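Local structure of myosin IE heavy chain (1LKX) at residues 83-88 with 380-385; 93-98 with 579-584; 457-462 with 518-523; 469-474 with 499-504. The protein is a single-headed myosin motor that binds actin filaments, hydrolyses ATP under actin activation and may move membranes relative to actin. All blocks are in the same frame, centred on the assembly; numbering follows the deposited sequence.

Interaction 1: 83-88 with 380-385. Unlike the reference sequence in segment 380-385: Pro380 (reference Thr).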
# COMPACT_ATOMS: atom_id res chain seq x y z
N ASP A 83 -8.63 -3.60 20.05
CA ASP A 83 -7.71 -4.60 20.58
C ASP A 83 -6.28 -4.09 20.45
O ASP A 83 -5.50 -4.17 21.40
CB ASP A 83 -7.84 -5.92 19.84
CG ASP A 83 -6.87 -6.99 20.38
OD1 ASP A 83 -6.75 -8.07 19.75
OD2 ASP A 83 -6.24 -6.76 21.43
N ALA A 84 -5.94 -3.58 19.27
CA ALA A 84 -4.58 -3.07 19.03
C ALA A 84 -4.19 -2.04 20.07
O ALA A 84 -3.11 -2.11 20.65
CB ALA A 84 -4.49 -2.46 17.63
N TYR A 85 -5.07 -1.08 20.30
CA TYR A 85 -4.84 -0.01 21.26
C TYR A 85 -4.68 -0.54 22.66
O TYR A 85 -3.68 -0.29 23.30
CB TYR A 85 -6.00 0.97 21.23
CG TYR A 85 -5.77 2.18 22.09
CD1 TYR A 85 -4.61 2.94 21.95
CD2 TYR A 85 -6.71 2.57 23.04
CE1 TYR A 85 -4.39 4.06 22.73
CE2 TYR A 85 -6.50 3.68 23.82
CZ TYR A 85 -5.34 4.42 23.66
OH TYR A 85 -5.11 5.51 24.45
N ARG A 86 -5.69 -1.26 23.14
CA ARG A 86 -5.66 -1.84 24.47
C ARG A 86 -4.37 -2.65 24.69
O ARG A 86 -3.70 -2.50 25.72
CB ARG A 86 -6.87 -2.75 24.67
CG ARG A 86 -6.80 -3.63 25.93
CD ARG A 86 -7.52 -4.98 25.75
NE ARG A 86 -8.97 -4.81 25.68
CZ ARG A 86 -9.77 -5.49 24.87
NH1 ARG A 86 -9.24 -6.39 24.04
NH2 ARG A 86 -11.08 -5.26 24.87
N SER A 87 -4.02 -3.49 23.72
CA SER A 87 -2.81 -4.30 23.81
C SER A 87 -1.59 -3.42 23.95
O SER A 87 -0.70 -3.70 24.75
CB SER A 87 -2.65 -5.18 22.57
OG SER A 87 -3.70 -6.11 22.46
N MET A 88 -1.52 -2.35 23.16
CA MET A 88 -0.38 -1.44 23.23
C MET A 88 -0.30 -0.87 24.64
O MET A 88 0.76 -0.86 25.26
CB MET A 88 -0.53 -0.29 22.23
CG MET A 88 0.58 0.74 22.36
SD MET A 88 0.09 2.35 21.77
CE MET A 88 -1.26 2.72 22.89
N PRO A 380 5.46 3.99 22.80
CA PRO A 380 4.98 2.86 22.00
C PRO A 380 4.36 3.35 20.71
O PRO A 380 3.87 4.47 20.65
CB PRO A 380 3.97 2.19 22.91
CG PRO A 380 3.38 3.35 23.62
CD PRO A 380 4.60 4.20 23.97
N VAL A 381 4.38 2.51 19.69
CA VAL A 381 3.85 2.85 18.37
C VAL A 381 2.85 1.84 17.81
O VAL A 381 2.90 0.65 18.12
CB VAL A 381 5.00 2.95 17.37
CG1 VAL A 381 4.47 3.19 15.98
CG2 VAL A 381 5.92 4.05 17.78
N ILE A 382 1.93 2.32 17.00
CA ILE A 382 0.97 1.44 16.36
C ILE A 382 1.07 1.70 14.87
O ILE A 382 0.64 2.73 14.38
CB ILE A 382 -0.47 1.70 16.81
CG1 ILE A 382 -0.69 1.15 18.21
CG2 ILE A 382 -1.42 1.03 15.87
CD1 ILE A 382 -2.13 1.19 18.65
N GLY A 383 1.67 0.76 14.14
CA GLY A 383 1.81 0.93 12.71
C GLY A 383 0.59 0.43 11.97
O GLY A 383 -0.11 -0.47 12.42
N ILE A 384 0.34 1.02 10.81
CA ILE A 384 -0.78 0.64 9.98
C ILE A 384 -0.23 0.54 8.57
O ILE A 384 0.34 1.50 8.05
CB ILE A 384 -1.88 1.69 10.01
CG1 ILE A 384 -2.31 1.96 11.45
CG2 ILE A 384 -3.07 1.22 9.21
CD1 ILE A 384 -3.38 3.04 11.57
N LEU A 385 -0.38 -0.61 7.94
CA LEU A 385 0.14 -0.80 6.59
C LEU A 385 -0.93 -0.67 5.53
O LEU A 385 -1.97 -1.29 5.61
CB LEU A 385 0.79 -2.18 6.47
CG LEU A 385 1.38 -2.42 5.09
CD1 LEU A 385 2.67 -1.67 4.97
CD2 LEU A 385 1.63 -3.88 4.87
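The tight end of this contact is at Met88 and the two residues it meets, Pro380 and Ile382. With CG anti to the backbone N (chi1 175°), the Met88 chain leaves the helix toward the strand and bends at its last torsion. Its CG lies 3.7 Å from Pro380 CB, while SD lies 3.8 Å from Ile382 CG1; it crosses both partners at about a right angle. Ile382, its CG1 beside the backbone N, sends CD1 toward the helix, 3.9 Å from Tyr85 CA and near the plane of the Tyr85 ring at its edge. An alanine in place of Met88 would probably lose the packing on Pro380 and part of that on Ile382. No hydrogen bond crosses between the segments. The other flank is looser and partly exposed: Asp83 and Arg86 form a long, weak ion pair, and Ser87 OG turns back to Asp83 O. Tyr85 OH is bonded to Gly172 O, beyond the contact. The axes of helix segment 83-88 and strand segment 381-385 approach to 9.4 Å, their directions 154° apart, a roughly antiparallel, apolar helix-on-sheet packing that belongs to the central mixed sheet of the myosin motor domain.

Interaction 2: 93-98 with 579-584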
# COMPACT_ATOMS: atom_id res chain seq x y z
N GLU A 93 3.93 -2.54 24.20
CA GLU A 93 4.73 -2.95 23.05
C GLU A 93 4.12 -2.38 21.76
O GLU A 93 2.97 -1.95 21.75
CB GLU A 93 4.75 -4.47 22.94
CG GLU A 93 4.99 -5.21 24.23
CD GLU A 93 5.02 -6.72 24.04
OE1 GLU A 93 4.05 -7.28 23.47
OE2 GLU A 93 6.02 -7.35 24.45
N ASN A 94 4.89 -2.39 20.68
CA ASN A 94 4.40 -1.89 19.40
C ASN A 94 3.42 -2.83 18.72
O ASN A 94 3.58 -4.05 18.74
CB ASN A 94 5.57 -1.66 18.46
CG ASN A 94 6.46 -0.55 18.90
OD1 ASN A 94 7.46 -0.27 18.27
ND2 ASN A 94 6.09 0.11 20.00
N GLN A 95 2.40 -2.25 18.09
CA GLN A 95 1.39 -3.02 17.38
C GLN A 95 1.46 -2.61 15.92
O GLN A 95 1.97 -1.54 15.59
CB GLN A 95 -0.00 -2.68 17.90
CG GLN A 95 -0.14 -2.68 19.41
CD GLN A 95 0.14 -4.04 20.01
OE1 GLN A 95 -0.60 -5.00 19.80
NE2 GLN A 95 1.23 -4.12 20.77
N CYS A 96 0.95 -3.46 15.04
CA CYS A 96 0.93 -3.15 13.62
C CYS A 96 -0.23 -3.88 12.98
O CYS A 96 -0.46 -5.05 13.23
CB CYS A 96 2.22 -3.57 12.94
SG CYS A 96 2.41 -5.34 12.87
N VAL A 97 -0.97 -3.15 12.16
CA VAL A 97 -2.12 -3.70 11.48
C VAL A 97 -1.77 -3.93 10.02
O VAL A 97 -1.44 -2.98 9.30
CB VAL A 97 -3.28 -2.73 11.55
CG1 VAL A 97 -4.53 -3.38 10.96
CG2 VAL A 97 -3.50 -2.29 12.99
N ILE A 98 -1.82 -5.18 9.57
CA ILE A 98 -1.53 -5.48 8.17
C ILE A 98 -2.83 -5.78 7.43
O ILE A 98 -3.53 -6.73 7.74
CB ILE A 98 -0.53 -6.65 8.00
CG1 ILE A 98 -1.04 -7.90 8.72
CG2 ILE A 98 0.84 -6.25 8.53
CD1 ILE A 98 -0.13 -9.14 8.51
N ALA A 579 8.26 -7.23 14.29
CA ALA A 579 8.80 -6.77 15.56
C ALA A 579 7.67 -6.16 16.39
O ALA A 579 7.93 -5.49 17.39
CB ALA A 579 9.88 -5.74 15.30
N CYS A 580 6.44 -6.41 15.97
CA CYS A 580 5.25 -5.88 16.65
C CYS A 580 4.24 -6.98 16.84
O CYS A 580 4.41 -8.08 16.32
CB CYS A 580 4.59 -4.78 15.80
SG CYS A 580 5.66 -3.44 15.19
N SER A 581 3.17 -6.69 17.58
CA SER A 581 2.11 -7.67 17.78
C SER A 581 1.17 -7.46 16.61
O SER A 581 0.62 -6.37 16.44
CB SER A 581 1.36 -7.42 19.09
OG SER A 581 2.16 -7.73 20.22
N PRO A 582 0.98 -8.50 15.79
CA PRO A 582 0.11 -8.49 14.60
C PRO A 582 -1.39 -8.42 14.87
O PRO A 582 -1.90 -8.91 15.89
CB PRO A 582 0.47 -9.79 13.90
CG PRO A 582 1.84 -10.09 14.39
CD PRO A 582 1.75 -9.74 15.84
N HIS A 583 -2.09 -7.80 13.92
CA HIS A 583 -3.53 -7.64 13.94
C HIS A 583 -3.83 -7.69 12.46
O HIS A 583 -3.26 -6.91 11.69
CB HIS A 583 -3.91 -6.28 14.51
CG HIS A 583 -3.63 -6.16 15.97
ND1 HIS A 583 -4.44 -6.71 16.94
CD2 HIS A 583 -2.59 -5.59 16.63
CE1 HIS A 583 -3.92 -6.49 18.13
NE2 HIS A 583 -2.80 -5.81 17.97
N TYR A 584 -4.69 -8.60 12.04
CA TYR A 584 -4.94 -8.74 10.62
C TYR A 584 -6.33 -8.38 10.14
O TYR A 584 -7.33 -8.68 10.79
CB TYR A 584 -4.62 -10.17 10.17
CG TYR A 584 -3.57 -10.86 11.00
CD1 TYR A 584 -3.91 -11.46 12.22
CD2 TYR A 584 -2.25 -10.92 10.58
CE1 TYR A 584 -2.95 -12.11 12.99
CE2 TYR A 584 -1.28 -11.56 11.34
CZ TYR A 584 -1.64 -12.16 12.55
OH TYR A 584 -0.68 -12.80 13.31
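His583 O is gripped twice: Ile98 N donates to it almost along the C=O axis (3.1 Å, C=O...donor angle 175°), and Val97 CA adds a CH...O contact. Its neighbours along the strands follow the parallel pattern, as Ser581 N reaches Asn94 O at 2.9 Å and Cys96 N reaches Ser581 O at 3.2 Å. The bond from His583 N to Cys96 O is weak.

A side-chain bond reinforces the pairing. Gln95, bent at chi2 (-62°), folds its amide back beside the partner strand, so that OE1 receives His583 NE2 on an in-plane lone pair at 3.0 Å. The bond lies in the imidazole plane although amide and ring are turned 58° apart. The other end of the amide is held too, since Gln95 NE2 donates to Glu93 O. An alanine at Gln95 would lose both bonds and would probably leave the His583 ring less fixed in rotation.

On the other face Cys96 SG packs on Cys580 CB, and Ile98 CD1 meets the edge of the Tyr584 ring at CD2, 3.5 Å away.

Strand 95-100, which leads into the ATP-binding P-loop, lies between 581-588 and 381-386. Helix 77-91 lies on the Gln95 and His583 face, while helices 398-430 and 562-577 pack against the face bearing Cys96 and Ile98.

Interaction 3: 457-462 with 518-523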
# COMPACT_ATOMS: atom_id res chain seq x y z
N SER A 457 17.19 -9.52 -9.92
CA SER A 457 18.64 -9.61 -9.82
C SER A 457 19.23 -9.80 -11.22
O SER A 457 20.29 -9.27 -11.53
CB SER A 457 19.04 -10.76 -8.91
OG SER A 457 20.29 -10.50 -8.30
N LEU A 458 18.54 -10.54 -12.08
CA LEU A 458 19.00 -10.73 -13.45
C LEU A 458 18.81 -9.41 -14.21
O LEU A 458 19.72 -8.94 -14.89
CB LEU A 458 18.18 -11.82 -14.14
CG LEU A 458 18.53 -13.30 -13.99
CD1 LEU A 458 19.92 -13.55 -14.54
CD2 LEU A 458 18.45 -13.71 -12.54
N LEU A 459 17.63 -8.82 -14.07
CA LEU A 459 17.32 -7.57 -14.74
C LEU A 459 18.30 -6.49 -14.31
O LEU A 459 18.66 -5.61 -15.08
CB LEU A 459 15.87 -7.15 -14.40
CG LEU A 459 15.17 -5.95 -15.07
CD1 LEU A 459 15.25 -4.77 -14.16
CD2 LEU A 459 15.75 -5.65 -16.44
N ASP A 460 18.75 -6.58 -13.06
CA ASP A 460 19.71 -5.63 -12.52
C ASP A 460 21.05 -5.79 -13.24
O ASP A 460 21.54 -4.87 -13.89
CB ASP A 460 19.89 -5.89 -11.03
CG ASP A 460 19.30 -4.79 -10.17
OD1 ASP A 460 18.24 -4.24 -10.53
OD2 ASP A 460 19.90 -4.50 -9.11
N GLU A 461 21.62 -6.97 -13.09
CA GLU A 461 22.90 -7.32 -13.69
C GLU A 461 22.89 -7.14 -15.20
O GLU A 461 23.92 -6.85 -15.80
CB GLU A 461 23.25 -8.76 -13.30
CG GLU A 461 24.45 -9.34 -14.02
CD GLU A 461 24.09 -9.94 -15.36
OE1 GLU A 461 23.30 -10.91 -15.38
OE2 GLU A 461 24.58 -9.43 -16.40
N ALA A 462 21.73 -7.31 -15.82
CA ALA A 462 21.60 -7.14 -17.26
C ALA A 462 21.72 -5.66 -17.62
O ALA A 462 22.02 -5.32 -18.76
CB ALA A 462 20.27 -7.69 -17.74
N GLY A 518 10.81 -1.72 -22.16
CA GLY A 518 11.13 -0.61 -21.28
C GLY A 518 11.64 -0.98 -19.91
O GLY A 518 11.95 -0.11 -19.11
N PHE A 519 11.72 -2.28 -19.62
CA PHE A 519 12.18 -2.75 -18.32
C PHE A 519 13.58 -2.27 -17.93
O PHE A 519 13.84 -2.02 -16.75
CB PHE A 519 12.15 -4.28 -18.26
CG PHE A 519 10.94 -4.84 -17.57
CD1 PHE A 519 9.66 -4.44 -17.94
CD2 PHE A 519 11.08 -5.77 -16.54
CE1 PHE A 519 8.54 -4.97 -17.30
CE2 PHE A 519 9.97 -6.29 -15.90
CZ PHE A 519 8.70 -5.89 -16.28
N LEU A 520 14.49 -2.16 -18.89
CA LEU A 520 15.84 -1.73 -18.56
C LEU A 520 15.92 -0.29 -18.12
O LEU A 520 16.40 0.00 -17.03
CB LEU A 520 16.79 -1.98 -19.73
CG LEU A 520 17.19 -3.44 -19.86
CD1 LEU A 520 18.09 -3.61 -21.06
CD2 LEU A 520 17.90 -3.90 -18.59
N ASP A 521 15.46 0.62 -18.97
CA ASP A 521 15.53 2.03 -18.62
C ASP A 521 14.65 2.36 -17.43
O ASP A 521 14.85 3.38 -16.78
CB ASP A 521 15.16 2.91 -19.81
CG ASP A 521 13.68 2.87 -20.11
OD1 ASP A 521 13.18 1.79 -20.47
OD2 ASP A 521 13.02 3.93 -19.96
N LYS A 522 13.68 1.50 -17.14
CA LYS A 522 12.80 1.72 -15.99
C LYS A 522 13.56 1.36 -14.71
O LYS A 522 13.42 2.02 -13.67
CB LYS A 522 11.55 0.85 -16.09
CG LYS A 522 10.50 1.34 -17.06
CD LYS A 522 9.39 2.08 -16.34
CE LYS A 522 8.21 2.33 -17.27
NZ LYS A 522 7.62 1.07 -17.84
N ASN A 523 14.36 0.30 -14.79
CA ASN A 523 15.14 -0.17 -13.65
C ASN A 523 16.37 0.71 -13.50
O ASN A 523 16.81 0.98 -12.39
CB ASN A 523 15.54 -1.62 -13.89
CG ASN A 523 16.27 -2.24 -12.72
OD1 ASN A 523 15.86 -2.09 -11.56
ND2 ASN A 523 17.36 -2.95 -13.00
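Two kinds of interaction join these helices, packed nearly perpendicular within the motor domain: their short axes cross at -85° with a closest approach of 9.8 Å. The apolar part centres on Leu459, whose CG is anti to the backbone N. Its CD2 meets Leu520 CD2 at 3.5 Å, the two leucines crossing obliquely, and its CG sits at the edge of the Phe519 ring, near its plane. The other methyl, CD1, faces a polar group instead, the amide end of Asn523, tip to tip.

The single hydrogen bond across the contact is polar side chain to polar side chain: Asn523 ND2 donates to Asp460 OD1 at 2.9 Å, with an N-H...O angle of 159°. The bond lies in the amide plane, but the oxygen is approached from above the carboxylate plane. Asp460 OD2 is taken up by Thr561 OG1, and Asn523 OD1 by Gly563 N, so the pair is tied to Thr561 and to the first turn of helix 562-577.

Around the contact, the Asp470 carboxylate accepts the backbone N-H of Gly518, the N-cap residue, and of Leu520. Phe398 of helix 398-430 meets the Phe519 ring edge-to-face and also touches Leu459, while Phe473 of helix 470-480 packs against Leu459 and Phe519.

Interaction 4: 469-474 with 499-504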
# COMPACT_ATOMS: atom_id res chain seq x y z
N THR A 469 19.63 -5.56 -24.35
CA THR A 469 18.37 -4.86 -24.58
C THR A 469 17.23 -5.62 -23.91
O THR A 469 17.40 -6.76 -23.50
CB THR A 469 18.04 -4.75 -26.09
OG1 THR A 469 17.88 -6.07 -26.65
CG2 THR A 469 19.13 -4.01 -26.82
N ASP A 470 16.07 -4.97 -23.80
CA ASP A 470 14.91 -5.61 -23.20
C ASP A 470 14.80 -7.06 -23.64
O ASP A 470 14.59 -7.95 -22.83
CB ASP A 470 13.64 -4.86 -23.61
CG ASP A 470 13.55 -3.48 -23.01
OD1 ASP A 470 12.82 -2.63 -23.57
OD2 ASP A 470 14.20 -3.23 -21.96
N GLN A 471 14.95 -7.27 -24.95
CA GLN A 471 14.87 -8.60 -25.54
C GLN A 471 15.90 -9.59 -25.02
O GLN A 471 15.55 -10.71 -24.65
CB GLN A 471 14.98 -8.50 -27.05
CG GLN A 471 14.57 -9.77 -27.78
CD GLN A 471 13.15 -10.20 -27.44
OE1 GLN A 471 12.22 -9.38 -27.41
NE2 GLN A 471 12.98 -11.49 -27.19
N THR A 472 17.17 -9.19 -24.99
CA THR A 472 18.24 -10.07 -24.51
C THR A 472 17.99 -10.45 -23.06
O THR A 472 18.41 -11.52 -22.62
CB THR A 472 19.66 -9.42 -24.63
OG1 THR A 472 19.86 -8.49 -23.55
CG2 THR A 472 19.80 -8.69 -25.95
N PHE A 473 17.33 -9.56 -22.33
CA PHE A 473 17.01 -9.79 -20.92
C PHE A 473 15.93 -10.87 -20.82
O PHE A 473 16.01 -11.76 -19.98
CB PHE A 473 16.49 -8.51 -20.27
CG PHE A 473 15.74 -8.73 -18.98
CD1 PHE A 473 16.36 -9.36 -17.90
CD2 PHE A 473 14.42 -8.33 -18.85
CE1 PHE A 473 15.67 -9.58 -16.71
CE2 PHE A 473 13.72 -8.55 -17.66
CZ PHE A 473 14.35 -9.17 -16.60
N LEU A 474 14.93 -10.78 -21.69
CA LEU A 474 13.86 -11.75 -21.67
C LEU A 474 14.44 -13.15 -21.86
O LEU A 474 14.00 -14.12 -21.22
CB LEU A 474 12.84 -11.43 -22.78
CG LEU A 474 11.62 -12.35 -22.92
CD1 LEU A 474 10.98 -12.58 -21.57
CD2 LEU A 474 10.62 -11.75 -23.88
N GLY A 499 2.84 -13.26 -25.18
CA GLY A 499 3.34 -12.53 -26.33
C GLY A 499 4.81 -12.82 -26.57
O GLY A 499 5.44 -13.51 -25.77
N ASP A 500 5.37 -12.31 -27.67
CA ASP A 500 6.78 -12.54 -28.00
C ASP A 500 7.75 -11.70 -27.20
O ASP A 500 8.94 -12.00 -27.14
CB ASP A 500 7.05 -12.30 -29.49
CG ASP A 500 6.59 -13.45 -30.35
OD1 ASP A 500 6.87 -14.61 -29.97
OD2 ASP A 500 5.97 -13.20 -31.40
N THR A 501 7.24 -10.64 -26.59
CA THR A 501 8.05 -9.75 -25.78
C THR A 501 7.59 -9.81 -24.33
O THR A 501 7.90 -8.93 -23.53
CB THR A 501 7.93 -8.31 -26.25
OG1 THR A 501 6.58 -7.87 -26.06
CG2 THR A 501 8.28 -8.21 -27.72
N CYS A 502 6.85 -10.86 -23.99
CA CYS A 502 6.33 -11.01 -22.64
C CYS A 502 6.79 -12.28 -21.94
O CYS A 502 7.55 -13.07 -22.48
CB CYS A 502 4.80 -11.00 -22.70
SG CYS A 502 4.05 -9.68 -23.72
N PHE A 503 6.32 -12.45 -20.71
CA PHE A 503 6.60 -13.63 -19.91
C PHE A 503 5.52 -13.73 -18.84
O PHE A 503 5.11 -12.74 -18.25
CB PHE A 503 8.01 -13.59 -19.30
CG PHE A 503 8.16 -12.69 -18.12
CD1 PHE A 503 8.61 -11.38 -18.28
CD2 PHE A 503 7.92 -13.16 -16.84
CE1 PHE A 503 8.82 -10.55 -17.17
CE2 PHE A 503 8.13 -12.33 -15.72
CZ PHE A 503 8.58 -11.02 -15.89
N ARG A 504 5.04 -14.95 -18.63
CA ARG A 504 3.98 -15.23 -17.66
C ARG A 504 4.56 -15.50 -16.29
O ARG A 504 5.54 -16.21 -16.14
CB ARG A 504 3.17 -16.44 -18.15
CG ARG A 504 2.25 -17.10 -17.14
CD ARG A 504 0.87 -16.50 -17.15
NE ARG A 504 0.27 -16.44 -18.49
CZ ARG A 504 0.10 -17.48 -19.31
NH1 ARG A 504 0.49 -18.69 -18.97
NH2 ARG A 504 -0.48 -17.30 -20.50
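Helices 455-464 and 470-480 form a helix-loop-helix that matches, by position and sequence, the element of the lower 50 kDa region with which other myosins touch actin; this contact packs its second helix on the loop and first residues of strand 502-507, the central strand of a small three-stranded antiparallel sheet. Thr469 is the N-cap residue, and its carbonyl oxygen takes two donors, Phe473 N and Thr472 OG1, the hydroxyl coming in the carbonyl plane on a lone pair at 3.0 Å.

Across the contact no hydrogen bond joins the two segments, and the packing is largely apolar. On the exposed side Gln471, bent at chi2 (57°), brings its amide across the Thr501 side chain at about a right angle, with OE1 4.1 Å from Thr501 CG2. Thr501 is held by a bond from its OG1 to Asp515 OD2, which leaves CG2 to meet the glutamine. Asp500 carries its charge away to Arg496 in a salt bridge.

The buried centre is Leu474, with CG anti to the backbone N (chi1 -180°). One methyl, CD1, lies 3.9 Å from Phe503 CB, and the two side chains cross obliquely; the other, CD2, lies 3.6 Å from Thr501 C. Between them the branch straddles one backbone oxygen, with Leu474 CD1 and CD2 each 3.6 Å from Cys502 O.

Overall arrangement
From the N terminus, helix 77-91 and strand 95-100 come first. Interaction 1 closes when the chain returns at 380-385, interaction 2 only at 579-584, so the two cross; they touch through Gly383, whose N and O probably hydrogen-bond to Gln95 O and Val97 N in the central sheet. Interactions 3 and 4 open after interaction 1 has closed and lie within the loop of interaction 2, with interaction 4 inside interaction 3. Interaction 3 ties helix 455-464 to helix 519-524, interaction 4 helix 470-480 to strand 502-507, and they touch where Asp470 meets the start of helix 519-524. Both lie across the chain's centre from interaction 1, with centres about 39 and 44 Å from its own.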